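Long-range contact in 2'-deoxycytidine 5'-triphosphate deaminase (Agrobacterium tumefaciens, PDB 2R9Q), which probably deaminates dCTP to dUTP, a step in supplying the precursor of thymidine nucleotides: residues Pro273-Glu278 against Tyr337-Glu342. Sequence-based numbering, arbitrary orientation.
Sequences PLYAAE and YEHMLE
A276 and E338 exchange two backbone hydrogen bonds: A276 N donates to E338 O (2.9 Å) and E338 N returns the bond to A276 O (2.9 Å). Just beyond the strand ends, M340 N donates to L274 O at 2.9 Å, almost straight (166° at the hydrogen), approaching from above the carbonyl plane. L274 O also accepts a bond from a water (water O to L274 O 2.8 Å). E338, its chain extended beyond CG, reaches a salt bridge with R169; the arginine would offset the charge of a carboxylate buried here. These antiparallel strands are the central pair of a four-stranded sheet in the C-terminal dUTPase-like domain, flanked by 202-205 and 296-297. The small methyl of A277 lies over one face of the Y337 ring, A277 CB 4.4 Å from Y337 CD1, while Y337 OH bonds to H270 O. The side chains of Y275 and H339 run side by side, with Y275 CE1 over the imidazole, 3.5 Å from H339 CE1, and the planes oblique at 41°; H339 NE2 is tied to E179. In M340 the bend at chi2 (-61°) turns the pliable thioether toward the methyl of A276, M340 SD lying 3.7 Å from A276 CB.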
loop_
_atom_site.group_PDB
_atom_site.type_symbol
_atom_site.label_atom_id
_atom_site.label_comp_id
_atom_site.label_asym_id
_atom_site.label_seq_id
_atom_site.Cartn_x
_atom_site.Cartn_y
_atom_site.Cartn_z
ATOM N N PRO B 273 -8.892 33.682 28.592
ATOM C CA PRO B 273 -8.304 34.718 27.726
ATOM C C PRO B 273 -6.889 35.196 28.018
ATOM O O PRO B 273 -6.329 35.929 27.205
ATOM C CB PRO B 273 -9.256 35.894 27.899
ATOM C CG PRO B 273 -10.524 35.270 28.300
ATOM C CD PRO B 273 -10.122 34.175 29.226
ATOM N N LEU B 274 -6.324 34.816 29.159
ATOM C CA LEU B 274 -4.970 35.210 29.517
ATOM C C LEU B 274 -4.010 34.018 29.425
ATOM O O LEU B 274 -2.865 34.075 29.902
ATOM C CB LEU B 274 -4.959 35.760 30.933
ATOM C CG LEU B 274 -5.706 37.040 31.246
ATOM C CD1 LEU B 274 -5.472 37.328 32.744
ATOM C CD2 LEU B 274 -5.199 38.153 30.321
ATOM N N TYR B 275 -4.524 32.937 28.840
ATOM C CA TYR B 275 -3.782 31.723 28.593
ATOM C C TYR B 275 -3.985 31.248 27.157
ATOM O O TYR B 275 -5.047 31.438 26.545
ATOM C CB TYR B 275 -4.201 30.644 29.586
ATOM C CG TYR B 275 -3.949 31.052 31.013
ATOM C CD1 TYR B 275 -2.815 30.615 31.684
ATOM C CD2 TYR B 275 -4.827 31.918 31.679
ATOM C CE1 TYR B 275 -2.558 31.002 33.002
ATOM C CE2 TYR B 275 -4.583 32.324 32.998
ATOM C CZ TYR B 275 -3.441 31.863 33.653
ATOM O OH TYR B 275 -3.173 32.248 34.956
ATOM N N ALA B 276 -2.920 30.687 26.605
ATOM C CA ALA B 276 -3.014 29.893 25.401
ATOM C C ALA B 276 -2.719 28.441 25.797
ATOM O O ALA B 276 -2.211 28.179 26.890
ATOM C CB ALA B 276 -2.035 30.407 24.348
ATOM N N ALA B 277 -3.095 27.507 24.920
ATOM C CA ALA B 277 -2.756 26.084 25.066
ATOM C C ALA B 277 -2.137 25.457 23.792
ATOM O O ALA B 277 -2.157 26.022 22.696
ATOM C CB ALA B 277 -3.972 25.285 25.520
ATOM N N GLU B 278 -1.573 24.272 23.985
ATOM C CA GLU B 278 -1.060 23.458 22.923
ATOM C C GLU B 278 -1.390 22.010 23.239
ATOM O O GLU B 278 -1.227 21.558 24.368
ATOM C CB GLU B 278 0.439 23.661 22.762
ATOM C CG GLU B 278 1.040 23.055 21.512
ATOM C CD GLU B 278 2.503 23.459 21.292
ATOM O OE1 GLU B 278 3.101 24.208 22.099
ATOM O OE2 GLU B 278 3.071 23.037 20.285
ATOM N N TYR B 337 -0.906 24.308 29.094
ATOM C CA TYR B 337 -1.256 25.716 29.210
ATOM C C TYR B 337 0.001 26.588 29.357
ATOM O O TYR B 337 1.001 26.178 29.933
ATOM C CB TYR B 337 -2.215 25.942 30.382
ATOM C CG TYR B 337 -3.613 25.424 30.137
ATOM C CD1 TYR B 337 -4.621 26.264 29.714
ATOM C CD2 TYR B 337 -3.926 24.080 30.324
ATOM C CE1 TYR B 337 -5.892 25.792 29.467
ATOM C CE2 TYR B 337 -5.212 23.599 30.078
ATOM C CZ TYR B 337 -6.195 24.460 29.660
ATOM O OH TYR B 337 -7.483 23.994 29.429
ATOM N N GLU B 338 -0.081 27.793 28.814
ATOM C CA GLU B 338 0.994 28.747 28.847
ATOM C C GLU B 338 0.383 30.151 29.016
ATOM O O GLU B 338 -0.693 30.443 28.468
ATOM C CB GLU B 338 1.798 28.620 27.550
ATOM C CG GLU B 338 3.143 29.316 27.539
ATOM C CD GLU B 338 3.922 29.152 26.235
ATOM O OE1 GLU B 338 3.529 28.315 25.365
ATOM O OE2 GLU B 338 4.941 29.871 26.093
ATOM N N HIS B 339 1.056 30.994 29.807
ATOM C CA HIS B 339 0.639 32.382 30.031
ATOM C C HIS B 339 0.756 33.248 28.785
ATOM O O HIS B 339 1.752 33.220 28.072
ATOM C CB HIS B 339 1.476 33.081 31.109
ATOM C CG HIS B 339 1.221 32.603 32.499
ATOM N ND1 HIS B 339 0.211 33.111 33.287
ATOM C CD2 HIS B 339 1.871 31.689 33.257
ATOM C CE1 HIS B 339 0.228 32.499 34.458
ATOM N NE2 HIS B 339 1.226 31.632 34.465
ATOM N N MET B 340 -0.262 34.058 28.564
ATOM C CA MET B 340 -0.162 35.148 27.629
ATOM C C MET B 340 0.648 36.272 28.266
ATOM O O MET B 340 0.640 36.428 29.485
ATOM C CB MET B 340 -1.550 35.624 27.271
ATOM C CG MET B 340 -2.377 34.592 26.529
ATOM S SD MET B 340 -1.733 34.052 24.948
ATOM C CE MET B 340 -2.015 35.480 23.903
ATOM N N LEU B 341 1.380 37.007 27.433
ATOM C CA LEU B 341 2.053 38.240 27.834
ATOM C C LEU B 341 1.047 39.353 28.141
ATOM O O LEU B 341 1.216 40.071 29.112
ATOM C CB LEU B 341 3.007 38.735 26.739
ATOM C CG LEU B 341 4.466 38.297 26.739
ATOM C CD1 LEU B 341 5.195 39.009 25.598
ATOM C CD2 LEU B 341 5.118 38.571 28.086
ATOM N N GLU B 342 0.037 39.507 27.284
ATOM C CA GLU B 342 -1.110 40.381 27.538
ATOM C C GLU B 342 -2.377 39.707 26.990
ATOM O O GLU B 342 -2.302 38.655 26.347
ATOM C CB GLU B 342 -0.907 41.763 26.893
HETATM O O HOH W 1 -1.534 34.511 32.365
HETATM O O HOH W 2 2.112 26.825 22.965
#